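Local structure of Plm1 (Streptomyces sp. HK803, 4HXY) at residues 248-252 with 298-303. The protein probably uses NADPH to reduce the beta-keto group of the growing polyketide chain, as the ketoreductase domain of the first phoslactomycin synthase module. Residues are numbered along the deposited sequence.
Sequences VDVTD and AAKVEG. With NDP (NADPH dihydro-nicotinamide-adenine-dinucleotide phosphate), chain C.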
ATOM      1  N   VAL A 248     -14.057  12.928 -14.881  1.00 10.25           N
ATOM      2  CA  VAL A 248     -14.123  13.373 -13.495  1.00 10.63           C
ATOM      3  C   VAL A 248     -12.793  13.066 -12.807  1.00 10.50           C
ATOM      4  O   VAL A 248     -12.234  12.007 -12.990  1.00 10.58           O
ATOM      5  CB  VAL A 248     -15.296  12.702 -12.696  1.00 10.10           C
ATOM      6  CG1 VAL A 248     -15.276  13.071 -11.223  1.00 12.30           C
ATOM      7  CG2 VAL A 248     -16.663  13.093 -13.275  1.00 12.92           C
ATOM      8  N   ASP A 249     -12.272  14.054 -12.093  1.00  9.87           N
ATOM      9  CA  ASP A 249     -11.134  13.853 -11.190  1.00  9.62           C
ATOM     10  C   ASP A 249     -11.636  13.182  -9.898  1.00  9.03           C
ATOM     11  O   ASP A 249     -12.450  13.735  -9.172  1.00  8.57           O
ATOM     12  CB  ASP A 249     -10.532  15.228 -10.901  1.00  9.98           C
ATOM     13  CG  ASP A 249      -9.261  15.179 -10.068  1.00 12.09           C
ATOM     14  OD1 ASP A 249      -8.968  14.150  -9.457  1.00  9.23           O
ATOM     15  OD2 ASP A 249      -8.564  16.219 -10.043  1.00 16.04           O
ATOM     16  N   VAL A 250     -11.101  11.998  -9.606  1.00  9.37           N
ATOM     17  CA  VAL A 250     -11.542  11.181  -8.472  1.00  9.22           C
ATOM     18  C   VAL A 250     -11.260  11.846  -7.119  1.00  9.92           C
ATOM     19  O   VAL A 250     -11.818  11.435  -6.103  1.00 10.54           O
ATOM     20  CB  VAL A 250     -10.928   9.748  -8.543  1.00  9.26           C
ATOM     21  CG1 VAL A 250      -9.424   9.776  -8.210  1.00  6.51           C
ATOM     22  CG2 VAL A 250     -11.707   8.773  -7.649  1.00  7.92           C
ATOM     23  N   THR A 251     -10.409  12.872  -7.108  1.00 10.25           N
ATOM     24  CA  THR A 251     -10.107  13.632  -5.899  1.00 11.26           C
ATOM     25  C   THR A 251     -10.995  14.876  -5.733  1.00 12.30           C
ATOM     26  O   THR A 251     -10.919  15.547  -4.699  1.00 13.69           O
ATOM     27  CB  THR A 251      -8.619  14.095  -5.843  1.00 11.02           C
ATOM     28  OG1 THR A 251      -8.369  15.135  -6.802  1.00 10.95           O
ATOM     29  CG2 THR A 251      -7.651  12.922  -6.099  1.00 11.17           C
ATOM     30  N   ASP A 252     -11.835  15.169  -6.726  1.00 12.15           N
ATOM     31  CA  ASP A 252     -12.670  16.375  -6.718  1.00 13.09           C
ATOM     32  C   ASP A 252     -14.001  16.105  -6.017  1.00 12.59           C
ATOM     33  O   ASP A 252     -14.902  15.460  -6.565  1.00 12.73           O
ATOM     34  CB  ASP A 252     -12.886  16.870  -8.154  1.00 13.52           C
ATOM     35  CG  ASP A 252     -13.659  18.175  -8.233  1.00 16.40           C
ATOM     36  OD1 ASP A 252     -14.598  18.399  -7.458  1.00 16.91           O
ATOM     37  OD2 ASP A 252     -13.327  18.980  -9.112  1.00 23.89           O
ATOM     38  N   ALA A 298      -2.133  11.191  -4.792  1.00  6.69           N
ATOM     39  CA  ALA A 298      -3.438  11.872  -4.753  1.00  6.97           C
ATOM     40  C   ALA A 298      -4.593  11.007  -5.271  1.00  6.87           C
ATOM     41  O   ALA A 298      -5.561  10.748  -4.538  1.00  7.80           O
ATOM     42  CB  ALA A 298      -3.364  13.125  -5.556  1.00  7.36           C
ATOM     43  N   ALA A 299      -4.535  10.621  -6.548  1.00  7.03           N
ATOM     44  CA  ALA A 299      -5.638   9.826  -7.136  1.00  7.06           C
ATOM     45  C   ALA A 299      -5.869   8.536  -6.355  1.00  7.34           C
ATOM     46  O   ALA A 299      -7.005   8.150  -6.062  1.00  7.60           O
ATOM     47  CB  ALA A 299      -5.399   9.523  -8.606  1.00  7.13           C
ATOM     48  N   LYS A 300      -4.787   7.855  -6.020  1.00  8.31           N
ATOM     49  CA  LYS A 300      -4.894   6.552  -5.377  1.00  8.17           C
ATOM     50  C   LYS A 300      -5.465   6.697  -3.965  1.00  8.09           C
ATOM     51  O   LYS A 300      -6.510   6.124  -3.650  1.00  8.83           O
ATOM     52  CB  LYS A 300      -3.524   5.857  -5.397  1.00  8.57           C
ATOM     53  CG  LYS A 300      -3.558   4.434  -4.925  1.00  9.47           C
ATOM     54  CD  LYS A 300      -2.225   3.707  -5.227  1.00 10.49           C
ATOM     55  CE  LYS A 300      -2.124   3.177  -6.680  1.00 11.33           C
ATOM     56  NZ  LYS A 300      -3.005   2.014  -6.942  1.00 14.39           N
ATOM     57  N   VAL A 301      -4.829   7.522  -3.133  1.00  7.83           N
ATOM     58  CA  VAL A 301      -5.189   7.632  -1.710  1.00  7.43           C
ATOM     59  C   VAL A 301      -6.363   8.582  -1.457  1.00  8.20           C
ATOM     60  O   VAL A 301      -7.349   8.218  -0.801  1.00  7.39           O
ATOM     61  CB  VAL A 301      -4.011   8.034  -0.847  1.00  7.46           C
ATOM     62  CG1 VAL A 301      -4.418   8.069   0.623  1.00  7.48           C
ATOM     63  CG2 VAL A 301      -2.849   7.051  -1.036  1.00  6.99           C
ATOM     64  N   GLU A 302      -6.245   9.818  -1.920  1.00  8.56           N
ATOM     65  CA  GLU A 302      -7.308  10.784  -1.687  1.00  9.30           C
ATOM     66  C   GLU A 302      -8.593  10.367  -2.436  1.00  8.49           C
ATOM     67  O   GLU A 302      -9.692  10.537  -1.898  1.00  8.54           O
ATOM     68  CB  GLU A 302      -6.845  12.208  -2.034  1.00  9.61           C
ATOM     69  CG  GLU A 302      -5.581  12.659  -1.245  1.00 13.24           C
ATOM     70  CD  GLU A 302      -5.677  12.474   0.282  1.00 20.41           C
ATOM     71  OE1 GLU A 302      -6.738  12.803   0.874  1.00 22.84           O
ATOM     72  OE2 GLU A 302      -4.690  11.987   0.896  1.00 25.48           O
ATOM     73  N   GLY A 303      -8.458   9.819  -3.645  1.00  7.83           N
ATOM     74  CA  GLY A 303      -9.586   9.200  -4.355  1.00  7.56           C
ATOM     75  C   GLY A 303     -10.277   8.109  -3.553  1.00  7.02           C
ATOM     76  O   GLY A 303     -11.492   8.089  -3.413  1.00  7.82           O
TER
HETATM   77  PA  NDP C 501      -3.265   3.162 -16.429  1.00 12.23           P
HETATM   78  O1A NDP C 501      -3.540   2.546 -17.759  1.00 13.80           O
HETATM   79  O2A NDP C 501      -2.369   4.362 -16.369  1.00 11.30           O
HETATM   80  O5B NDP C 501      -4.652   3.539 -15.733  1.00 11.19           O
HETATM   81  C5B NDP C 501      -4.691   4.496 -14.695  1.00 12.82           C
HETATM   82  C4B NDP C 501      -5.984   5.250 -14.803  1.00 11.40           C
HETATM   83  O4B NDP C 501      -6.096   6.186 -13.749  1.00  8.96           O
HETATM   84  C3B NDP C 501      -6.096   6.057 -16.074  1.00 13.42           C
HETATM   85  O3B NDP C 501      -7.381   5.766 -16.660  1.00 15.33           O
HETATM   86  C2B NDP C 501      -6.023   7.503 -15.639  1.00 10.16           C
HETATM   87  O2B NDP C 501      -6.788   8.212 -16.591  1.00 11.30           O
HETATM   88  C1B NDP C 501      -6.637   7.391 -14.246  1.00  9.11           C
HETATM   89  N9A NDP C 501      -6.382   8.498 -13.333  1.00  7.70           N
HETATM   90  C8A NDP C 501      -5.168   8.984 -12.895  1.00  7.49           C
HETATM   91  N7A NDP C 501      -5.389  10.032 -12.073  1.00  7.76           N
HETATM   92  C5A NDP C 501      -6.745  10.208 -11.955  1.00  7.73           C
HETATM   93  C6A NDP C 501      -7.538  11.099 -11.251  1.00  6.52           C
HETATM   94  N6A NDP C 501      -7.069  12.059 -10.461  1.00  6.73           N
HETATM   95  N1A NDP C 501      -8.912  10.995 -11.386  1.00  7.17           N
HETATM   96  C2A NDP C 501      -9.481  10.002 -12.174  1.00  5.95           C
HETATM   97  N3A NDP C 501      -8.707   9.118 -12.881  1.00  7.42           N
HETATM   98  C4A NDP C 501      -7.358   9.233 -12.752  1.00  8.44           C
HETATM   99  O3  NDP C 501      -2.637   2.083 -15.412  1.00 11.17           O
HETATM  100  PN  NDP C 501      -3.056   0.569 -15.202  1.00 12.40           P
HETATM  101  O1N NDP C 501      -1.836  -0.238 -15.427  1.00 15.38           O
HETATM  102  O2N NDP C 501      -4.301   0.184 -15.895  1.00 14.07           O
HETATM  103  O5D NDP C 501      -3.238   0.470 -13.617  1.00 15.12           O
HETATM  104  C5D NDP C 501      -4.442   0.822 -12.986  1.00 14.82           C
HETATM  105  C4D NDP C 501      -4.292   0.567 -11.496  1.00 12.35           C
HETATM  106  O4D NDP C 501      -3.763  -0.727 -11.262  1.00 11.63           O
HETATM  107  C3D NDP C 501      -3.334   1.539 -10.846  1.00 12.04           C
HETATM  108  O3D NDP C 501      -3.905   2.035  -9.674  1.00 14.77           O
HETATM  109  C2D NDP C 501      -2.109   0.714 -10.510  1.00 12.84           C
HETATM  110  O2D NDP C 501      -1.404   1.197  -9.385  1.00 14.33           O
HETATM  111  C1D NDP C 501      -2.698  -0.671 -10.337  1.00 12.33           C
HETATM  112  N1N NDP C 501      -1.727  -1.725 -10.660  1.00 11.07           N
HETATM  113  C2N NDP C 501      -1.348  -1.954 -11.952  1.00  9.58           C
HETATM  114  C3N NDP C 501      -0.315  -2.835 -12.277  1.00 10.59           C
HETATM  115  C7N NDP C 501       0.042  -3.138 -13.681  1.00 11.03           C
HETATM  116  O7N NDP C 501       0.921  -4.182 -13.862  1.00 11.88           O
HETATM  117  N7N NDP C 501      -0.381  -2.463 -14.739  1.00 12.14           N
HETATM  118  C4N NDP C 501       0.160  -3.783 -11.210  1.00  9.76           C
HETATM  119  C5N NDP C 501      -0.326  -3.456  -9.837  1.00  9.96           C
HETATM  120  C6N NDP C 501      -1.256  -2.468  -9.619  1.00 10.14           C
HETATM  121  P2B NDP C 501      -6.739   9.803 -16.750  1.00 13.15           P
HETATM  122  O1X NDP C 501      -7.566  10.080 -17.984  1.00 13.44           O
HETATM  123  O2X NDP C 501      -5.292  10.288 -16.918  1.00 13.76           O
HETATM  124  O3X NDP C 501      -7.284  10.453 -15.547  1.00 10.20           O
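Thr251, Val250 and Gly303 carry most of the 198 Å² buried where the loop 248-252 meets the helical turns 298-303. The CG2 methyl of Thr251 rests on the helix backbone, 3.4 Å from Ala298 O and 3.8 Å from Ala299 CA. Its OG1 is engaged within the loop, donating to Asp249 OD1 at 2.9 Å; Thr251 N reaches the same OD1 at 3.0 Å, which makes an Asx turn inside the type I turn Asp249-Asp252. Val250 points toward the helix, its CG1 lying 3.6 Å from Ala299 O and 4.1 Å from Ala299 CB. Gly303 permits the close approach, its CA 3.6 Å from Val250 O: an ideal CB would fall 2.8 Å from Val250 CG1, and also 2.2 Å from Ala299 O of its own helix. The segments share no hydrogen bond, meeting by van der Waals contact at 3.4 Å and beyond, and NADPH bridges both. At the adenine end of this Rossmann-fold cofactor site, NDP N6A donates to Asp249 OD1 (3.0 Å). Val250 N donates to NDP N1A (3.0 Å, 178°), and Ala299 CB lies 3.5 Å from NDP N7A. Lys300 NZ donates to O3D (2.9 Å) and O2D (3.0 Å) of the nicotinamide ribose. The loop links strand 242-247 to helix 253-265, whose Met256 touches Val250, as does Leu219 of strand 215-220; helix 290-310 packs through Lys300 and Val301 against helix 333-351.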